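Long-range contacts in periplasmic cell division protein (SufI) (Aquifex aeolicus, PDB 6SYY), which probably works as a copper-dependent oxidase of the multicopper oxidase family, holding four copper ions in the crystal: residues Thr386-Asp391 against Gly436-Ile441; Glu412-Gly417 against Met520-Val525. One frame throughout, in Å; residues are numbered along the deposited sequence.

Contact 1: residues Thr386-Asp391 against Gly436-Ile441; sequences TPINTD and GDVVII
Asn-389, whose backbone O lies 3.6 Å from Val-438 CG1, has its own side chain tied back to the loop: Asn-389 OD1 accepts from Asp-391 N at 3.2 Å. The N-H...O angle of 168° makes this bond nearly straight, although the nitrogen sits above the amide plane and not in it. It closes an Asx turn in the loop that precedes strand 394-402.

Across the contact, aliphatic carbons meet each other and one backbone carbonyl. Ile-388 CG2 reaches Val-438 CG1 at 3.7 Å, and the two side chains run past one another, pointing opposite ways. Val-438 puts CG1 anti to its backbone N (chi1 -180°), and that branch meets both the isoleucine methyl and the Asn-389 carbonyl; Val-438 CG2 is farther from Asn-389 O, at 4.0 Å. Two residues on, Ile-440 extends CD1 to within 4.1 Å of Thr-390 CB. The area buried is modest, 166 Å², and Val-438 supplies the largest share.

Strand 437-445 belongs to a mixed sheet of the C-terminal cupredoxin domain. There Val-438 and Ile-440 bond through their backbones to Gln-394, at the start of the parallel strand 394-402, while Gln-461 grips the loop by Thr-386 O and Ile-388 N.

Thus the loop is not hydrogen-bonded to residues 436-441 as a further strand would be. The absence of polar bonds between the two segments implies that van der Waals packing of aliphatic carbons and a carbonyl oxygen does the holding between them, while the polar bonds described stay within the loop or go to Gln-461.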
ATOM      1  N   THR A 386     -19.163   5.538  -7.205  1.00 35.63           N
ATOM      2  CA  THR A 386     -20.558   5.297  -6.869  1.00 51.41           C
ATOM      3  C   THR A 386     -20.685   4.978  -5.384  1.00 44.57           C
ATOM      4  O   THR A 386     -20.045   4.034  -4.909  1.00 43.03           O
ATOM      5  CB  THR A 386     -21.113   4.150  -7.700  1.00 53.80           C
ATOM      6  OG1 THR A 386     -20.838   4.392  -9.085  1.00 70.25           O
ATOM      7  CG2 THR A 386     -22.615   4.035  -7.502  1.00 92.99           C
ATOM      8  N   PRO A 387     -21.474   5.733  -4.619  1.00 46.67           N
ATOM      9  CA  PRO A 387     -21.648   5.403  -3.200  1.00 41.59           C
ATOM     10  C   PRO A 387     -22.370   4.075  -3.039  1.00 38.92           C
ATOM     11  O   PRO A 387     -23.255   3.728  -3.823  1.00 49.78           O
ATOM     12  CB  PRO A 387     -22.487   6.569  -2.660  1.00 44.17           C
ATOM     13  CG  PRO A 387     -22.333   7.665  -3.667  1.00 52.58           C
ATOM     14  CD  PRO A 387     -22.179   6.971  -4.987  1.00 38.95           C
ATOM     15  N   ILE A 388     -21.972   3.324  -2.018  1.00 40.84           N
ATOM     16  CA  ILE A 388     -22.599   2.039  -1.732  1.00 30.38           C
ATOM     17  C   ILE A 388     -23.927   2.285  -1.034  1.00 38.65           C
ATOM     18  O   ILE A 388     -24.007   3.067  -0.077  1.00 38.62           O
ATOM     19  CB  ILE A 388     -21.672   1.162  -0.874  1.00 28.31           C
ATOM     20  CG1 ILE A 388     -20.364   0.889  -1.616  1.00 34.82           C
ATOM     21  CG2 ILE A 388     -22.367  -0.135  -0.487  1.00 28.69           C
ATOM     22  CD1 ILE A 388     -19.341   0.137  -0.802  1.00 37.49           C
ATOM     23  N   ASN A 389     -24.982   1.632  -1.517  1.00 41.00           N
ATOM     24  CA  ASN A 389     -26.282   1.701  -0.861  1.00 39.28           C
ATOM     25  C   ASN A 389     -26.237   0.809   0.371  1.00 36.92           C
ATOM     26  O   ASN A 389     -26.123  -0.416   0.254  1.00 54.01           O
ATOM     27  CB  ASN A 389     -27.395   1.277  -1.812  1.00 39.64           C
ATOM     28  CG  ASN A 389     -28.767   1.374  -1.181  1.00 42.92           C
ATOM     29  OD1 ASN A 389     -28.928   1.932  -0.096  1.00 67.64           O
ATOM     30  ND2 ASN A 389     -29.770   0.835  -1.863  1.00 70.52           N
ATOM     31  N   THR A 390     -26.322   1.418   1.550  1.00 39.13           N
ATOM     32  CA  THR A 390     -26.143   0.714   2.809  1.00 45.56           C
ATOM     33  C   THR A 390     -27.454   0.360   3.492  1.00 40.51           C
ATOM     34  O   THR A 390     -27.429  -0.190   4.598  1.00 41.71           O
ATOM     35  CB  THR A 390     -25.282   1.549   3.762  1.00 42.49           C
ATOM     36  OG1 THR A 390     -25.879   2.838   3.940  1.00 61.30           O
ATOM     37  CG2 THR A 390     -23.881   1.722   3.199  1.00 36.45           C
ATOM     38  N   ASP A 391     -28.592   0.665   2.874  1.00 44.24           N
ATOM     39  CA  ASP A 391     -29.879   0.340   3.476  1.00 57.94           C
ATOM     40  C   ASP A 391     -30.039  -1.170   3.578  1.00 75.69           C
ATOM     41  O   ASP A 391     -29.783  -1.898   2.612  1.00 66.56           O
ATOM     42  CB  ASP A 391     -31.018   0.940   2.653  1.00 56.48           C
ATOM     43  CG  ASP A 391     -30.842   2.424   2.406  1.00 89.75           C
ATOM     44  OD1 ASP A 391     -29.902   3.018   2.977  1.00102.64           O
ATOM     45  OD2 ASP A 391     -31.642   2.997   1.636  1.00 78.43           O
ATOM     46  N   GLY A 436     -22.660 -10.746  -3.266  1.00 29.63           N
ATOM     47  CA  GLY A 436     -23.540  -9.614  -3.443  1.00 50.51           C
ATOM     48  C   GLY A 436     -24.005  -8.953  -2.163  1.00 45.30           C
ATOM     49  O   GLY A 436     -24.660  -7.906  -2.233  1.00 45.97           O
ATOM     50  N   ASP A 437     -23.696  -9.525  -1.000  1.00 38.99           N
ATOM     51  CA  ASP A 437     -24.077  -8.903   0.261  1.00 30.68           C
ATOM     52  C   ASP A 437     -23.378  -7.564   0.427  1.00 40.76           C
ATOM     53  O   ASP A 437     -22.176  -7.438   0.174  1.00 25.23           O
ATOM     54  CB  ASP A 437     -23.721  -9.813   1.440  1.00 39.16           C
ATOM     55  CG  ASP A 437     -24.698 -10.961   1.616  1.00 33.46           C
ATOM     56  OD1 ASP A 437     -25.665 -11.051   0.831  1.00 54.77           O
ATOM     57  OD2 ASP A 437     -24.495 -11.775   2.541  1.00 38.52           O
ATOM     58  N   VAL A 438     -24.135  -6.561   0.850  1.00 26.80           N
ATOM     59  CA  VAL A 438     -23.559  -5.327   1.360  1.00 31.42           C
ATOM     60  C   VAL A 438     -23.377  -5.485   2.859  1.00 25.61           C
ATOM     61  O   VAL A 438     -24.314  -5.864   3.572  1.00 28.40           O
ATOM     62  CB  VAL A 438     -24.447  -4.117   1.031  1.00 33.20           C
ATOM     63  CG1 VAL A 438     -23.812  -2.843   1.574  1.00 25.95           C
ATOM     64  CG2 VAL A 438     -24.652  -4.011  -0.469  1.00 33.33           C
ATOM     65  N   VAL A 439     -22.166  -5.220   3.337  1.00 42.37           N
ATOM     66  CA  VAL A 439     -21.818  -5.374   4.743  1.00 28.54           C
ATOM     67  C   VAL A 439     -21.216  -4.069   5.237  1.00 29.39           C
ATOM     68  O   VAL A 439     -20.359  -3.481   4.568  1.00 33.46           O
ATOM     69  CB  VAL A 439     -20.832  -6.537   4.965  1.00 36.80           C
ATOM     70  CG1 VAL A 439     -20.542  -6.710   6.450  1.00 39.30           C
ATOM     71  CG2 VAL A 439     -21.382  -7.821   4.369  1.00 39.26           C
ATOM     72  N   ILE A 440     -21.672  -3.612   6.396  1.00 31.07           N
ATOM     73  CA  ILE A 440     -21.015  -2.541   7.129  1.00 30.38           C
ATOM     74  C   ILE A 440     -20.095  -3.188   8.150  1.00 30.76           C
ATOM     75  O   ILE A 440     -20.555  -3.896   9.052  1.00 43.75           O
ATOM     76  CB  ILE A 440     -22.026  -1.609   7.811  1.00 30.29           C
ATOM     77  CG1 ILE A 440     -22.888  -0.897   6.765  1.00 34.10           C
ATOM     78  CG2 ILE A 440     -21.305  -0.602   8.698  1.00 30.42           C
ATOM     79  CD1 ILE A 440     -23.925   0.032   7.364  1.00 42.01           C
ATOM     80  N   ILE A 441     -18.796  -2.972   8.004  1.00 27.45           N
ATOM     81  CA  ILE A 441     -17.823  -3.457   8.969  1.00 26.79           C
ATOM     82  C   ILE A 441     -17.530  -2.335   9.950  1.00 41.56           C
ATOM     83  O   ILE A 441     -17.322  -1.183   9.552  1.00 37.40           O
ATOM     84  CB  ILE A 441     -16.545  -3.954   8.277  1.00 29.93           C
ATOM     85  CG1 ILE A 441     -16.851  -5.203   7.451  1.00 30.04           C
ATOM     86  CG2 ILE A 441     -15.465  -4.254   9.302  1.00 26.86           C
ATOM     87  CD1 ILE A 441     -15.618  -5.859   6.867  1.00 38.26           C
TER

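Contact 2: residues Glu412-Gly417 against Met520-Val525; sequences ETWEDG and MVNYRV
Trp-414 offers one face of its indole to Met-520, and the two side chains cross obliquely. Met-520 SD stands 4.3 Å from the centroid of the six-membered ring, 13° off the normal, a Met-aromatic contact. A chi3 of 45° bends the chain so that CE comes over the five-membered ring, 3.9 Å from its centroid, in a CH-pi contact. One bond before the sulfur, Met-520 CG is 3.5 Å from Trp-414 CE3, which puts most of the methionine chain against the indole.

The rim of the same ring meets backbone and side-chain oxygens of the strand. Met-520 O lies near the ring plane, 3.1 Å from Trp-414 CE3, and farther round the rim Asn-522 OD1 is 3.2 Å from Trp-414 CH2. The asparagine amide stands almost perpendicular to the indole, the planes 86° apart. Its orientation has polar support: OD1 accepts from His-131 NE2, and ND2 bonds to Tyr-133 OH and Lys-428 O.

Strand 520-525 runs between strands 432-433 and 503-509 in a sheet of the C-terminal cupredoxin domain, and Met-520 also packs against His-508 and His-161, ligands of one copper ion of the trinuclear site. Trp-414 is therefore a layer behind those ligands, with Met-520 between. An alanine in place of the tryptophan would probably open a gap beside this strand, leaving the Met-520 thioether without its aromatic partner and freer to turn next to the copper ligands.

The indole is carried by a type I turn from Thr-413 to Asp-416. Two donors converge on Asp-416 OD2: Thr-413 N at 2.6 Å, on the oxygen's anti lone pair, and Thr-413 OG1 at 3.0 Å, from above the carboxylate plane.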
ATOM      1  N   GLU A 412      -9.746 -13.445  18.706  1.00 33.81           N
ATOM      2  CA  GLU A 412      -9.037 -14.517  18.029  1.00 25.46           C
ATOM      3  C   GLU A 412      -7.776 -13.997  17.351  1.00 36.24           C
ATOM      4  O   GLU A 412      -7.689 -12.827  16.966  1.00 31.22           O
ATOM      5  CB  GLU A 412      -9.934 -15.191  16.988  1.00 27.58           C
ATOM      6  CG  GLU A 412     -11.241 -15.700  17.551  1.00 58.21           C
ATOM      7  CD  GLU A 412     -11.872 -16.765  16.681  1.00 46.16           C
ATOM      8  OE1 GLU A 412     -11.976 -16.542  15.457  1.00 36.07           O
ATOM      9  OE2 GLU A 412     -12.259 -17.825  17.219  1.00 61.65           O
ATOM     10  N   THR A 413      -6.794 -14.881  17.217  1.00 35.21           N
ATOM     11  CA  THR A 413      -5.635 -14.649  16.371  1.00 21.42           C
ATOM     12  C   THR A 413      -5.600 -15.714  15.285  1.00 30.58           C
ATOM     13  O   THR A 413      -6.408 -16.648  15.269  1.00 28.14           O
ATOM     14  CB  THR A 413      -4.320 -14.673  17.168  1.00 35.54           C
ATOM     15  OG1 THR A 413      -4.000 -16.022  17.537  1.00 33.79           O
ATOM     16  CG2 THR A 413      -4.425 -13.811  18.420  1.00 28.38           C
ATOM     17  N   TRP A 414      -4.649 -15.552  14.366  1.00 26.96           N
ATOM     18  CA  TRP A 414      -4.463 -16.535  13.305  1.00 23.85           C
ATOM     19  C   TRP A 414      -4.255 -17.928  13.887  1.00 27.25           C
ATOM     20  O   TRP A 414      -4.802 -18.913  13.379  1.00 26.40           O
ATOM     21  CB  TRP A 414      -3.280 -16.118  12.425  1.00 20.62           C
ATOM     22  CG  TRP A 414      -3.120 -16.911  11.156  1.00 27.74           C
ATOM     23  CD1 TRP A 414      -2.116 -17.787  10.858  1.00 24.10           C
ATOM     24  CD2 TRP A 414      -3.984 -16.890  10.010  1.00 30.04           C
ATOM     25  NE1 TRP A 414      -2.302 -18.314   9.602  1.00 28.20           N
ATOM     26  CE2 TRP A 414      -3.442 -17.781   9.061  1.00 33.26           C
ATOM     27  CE3 TRP A 414      -5.164 -16.206   9.696  1.00 37.47           C
ATOM     28  CZ2 TRP A 414      -4.040 -18.006   7.820  1.00 33.88           C
ATOM     29  CZ3 TRP A 414      -5.760 -16.434   8.463  1.00 28.05           C
ATOM     30  CH2 TRP A 414      -5.196 -17.326   7.541  1.00 28.87           C
ATOM     31  N   GLU A 415      -3.502 -18.021  14.982  1.00 31.09           N
ATOM     32  CA  GLU A 415      -3.196 -19.302  15.609  1.00 27.31           C
ATOM     33  C   GLU A 415      -4.393 -19.923  16.314  1.00 36.56           C
ATOM     34  O   GLU A 415      -4.238 -20.986  16.926  1.00 39.70           O
ATOM     35  CB  GLU A 415      -2.042 -19.130  16.601  1.00 37.98           C
ATOM     36  CG  GLU A 415      -1.119 -17.952  16.299  1.00 54.96           C
ATOM     37  CD  GLU A 415      -0.420 -18.071  14.954  1.00 91.21           C
ATOM     38  OE1 GLU A 415      -0.204 -19.212  14.493  1.00 73.47           O
ATOM     39  OE2 GLU A 415      -0.090 -17.022  14.358  1.00100.13           O
ATOM     40  N   ASP A 416      -5.565 -19.302  16.252  1.00 37.87           N
ATOM     41  CA  ASP A 416      -6.775 -19.818  16.897  1.00 32.30           C
ATOM     42  C   ASP A 416      -7.659 -20.564  15.903  1.00 35.85           C
ATOM     43  O   ASP A 416      -8.852 -20.295  15.780  1.00 52.91           O
ATOM     44  CB  ASP A 416      -7.541 -18.679  17.560  1.00 34.31           C
ATOM     45  CG  ASP A 416      -6.845 -18.151  18.799  1.00 28.24           C
ATOM     46  OD1 ASP A 416      -6.566 -18.949  19.717  1.00 39.07           O
ATOM     47  OD2 ASP A 416      -6.568 -16.938  18.852  1.00 36.71           O
ATOM     48  N   GLY A 417      -7.076 -21.513  15.171  1.00 34.05           N
ATOM     49  CA  GLY A 417      -7.821 -22.361  14.267  1.00 48.10           C
ATOM     50  C   GLY A 417      -7.664 -22.033  12.798  1.00 32.24           C
ATOM     51  O   GLY A 417      -8.075 -22.840  11.955  1.00 51.13           O
ATOM     52  N   MET A 520      -4.740 -11.511  12.149  1.00 26.75           N
ATOM     53  CA  MET A 520      -5.153 -11.876  10.800  1.00 35.02           C
ATOM     54  C   MET A 520      -6.168 -13.005  10.900  1.00 36.94           C
ATOM     55  O   MET A 520      -5.968 -13.947  11.672  1.00 27.98           O
ATOM     56  CB  MET A 520      -3.924 -12.300   9.981  1.00 21.39           C
ATOM     57  CG  MET A 520      -4.200 -13.033   8.694  1.00 58.65           C
ATOM     58  SD  MET A 520      -2.655 -13.389   7.828  1.00 50.48           S
ATOM     59  CE  MET A 520      -1.620 -13.983   9.164  1.00 30.28           C
ATOM     60  N   VAL A 521      -7.264 -12.895  10.146  1.00 25.18           N
ATOM     61  CA  VAL A 521      -8.296 -13.927  10.089  1.00 30.01           C
ATOM     62  C   VAL A 521      -8.742 -14.097   8.641  1.00 31.14           C
ATOM     63  O   VAL A 521      -8.444 -13.275   7.774  1.00 28.14           O
ATOM     64  CB  VAL A 521      -9.522 -13.602  10.973  1.00 37.44           C
ATOM     65  CG1 VAL A 521      -9.155 -13.598  12.443  1.00 22.03           C
ATOM     66  CG2 VAL A 521     -10.137 -12.273  10.560  1.00 20.98           C
ATOM     67  N   ASN A 522      -9.467 -15.182   8.392  1.00 22.26           N
ATOM     68  CA  ASN A 522     -10.169 -15.371   7.133  1.00 26.86           C
ATOM     69  C   ASN A 522     -11.609 -14.899   7.274  1.00 37.79           C
ATOM     70  O   ASN A 522     -12.193 -14.937   8.359  1.00 24.30           O
ATOM     71  CB  ASN A 522     -10.186 -16.842   6.701  1.00 26.59           C
ATOM     72  CG  ASN A 522      -8.802 -17.421   6.470  1.00 46.19           C
ATOM     73  OD1 ASN A 522      -7.917 -16.770   5.920  1.00 22.30           O
ATOM     74  ND2 ASN A 522      -8.618 -18.670   6.880  1.00 24.08           N
ATOM     75  N   TYR A 523     -12.182 -14.458   6.161  1.00 22.72           N
ATOM     76  CA  TYR A 523     -13.626 -14.404   6.014  1.00 34.89           C
ATOM     77  C   TYR A 523     -13.973 -15.022   4.666  1.00 30.04           C
ATOM     78  O   TYR A 523     -13.105 -15.219   3.811  1.00 28.63           O
ATOM     79  CB  TYR A 523     -14.189 -12.974   6.154  1.00 23.98           C
ATOM     80  CG  TYR A 523     -13.932 -12.056   4.982  1.00 25.30           C
ATOM     81  CD1 TYR A 523     -14.907 -11.846   4.016  1.00 23.29           C
ATOM     82  CD2 TYR A 523     -12.722 -11.388   4.848  1.00 23.57           C
ATOM     83  CE1 TYR A 523     -14.683 -11.002   2.940  1.00 43.17           C
ATOM     84  CE2 TYR A 523     -12.487 -10.538   3.776  1.00 25.10           C
ATOM     85  CZ  TYR A 523     -13.473 -10.351   2.824  1.00 32.11           C
ATOM     86  OH  TYR A 523     -13.259  -9.509   1.755  1.00 28.45           O
ATOM     87  N   ARG A 524     -15.246 -15.360   4.496  1.00 30.76           N
ATOM     88  CA  ARG A 524     -15.688 -16.139   3.348  1.00 36.06           C
ATOM     89  C   ARG A 524     -16.807 -15.409   2.623  1.00 36.31           C
ATOM     90  O   ARG A 524     -17.695 -14.833   3.256  1.00 27.02           O
ATOM     91  CB  ARG A 524     -16.164 -17.528   3.785  1.00 24.99           C
ATOM     92  CG  ARG A 524     -16.541 -18.462   2.652  1.00 25.90           C
ATOM     93  CD  ARG A 524     -17.110 -19.762   3.217  1.00 27.15           C
ATOM     94  NE  ARG A 524     -17.798 -20.561   2.207  1.00 39.22           N
ATOM     95  CZ  ARG A 524     -17.412 -21.772   1.820  1.00 50.20           C
ATOM     96  NH1 ARG A 524     -16.341 -22.334   2.367  1.00 45.46           N
ATOM     97  NH2 ARG A 524     -18.101 -22.423   0.893  1.00 44.90           N
ATOM     98  N   VAL A 525     -16.756 -15.432   1.294  1.00 29.76           N
ATOM     99  CA  VAL A 525     -17.853 -14.966   0.451  1.00 24.83           C
ATOM    100  C   VAL A 525     -18.219 -16.106  -0.489  1.00 48.97           C
ATOM    101  O   VAL A 525     -17.365 -16.587  -1.243  1.00 39.37           O
ATOM    102  CB  VAL A 525     -17.494 -13.706  -0.353  1.00 34.97           C
ATOM    103  CG1 VAL A 525     -18.727 -13.193  -1.091  1.00 24.86           C
ATOM    104  CG2 VAL A 525     -16.909 -12.635   0.555  1.00 31.87           C
TER

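How the contacts relate
Both contacts fasten a loop to a strand of the C-terminal domain, but to strands of different sheets: 437-445 for contact 1 and 520-525 for contact 2. Their centres are 23 Å apart, and even the nearest atoms, about 5 Å apart, do not touch. Along the chain the segments alternate, so the two connections interlock in sequence. Contact 1 is at the surface, away from the annotated sites, with aliphatic side chains against the loop and one of its carbonyls, and buries little more than half as much area as contact 2. Contact 2 is buried and relies on aromatic and sulfur packing with polar atoms at the ring edge, right behind ligands of a copper ion.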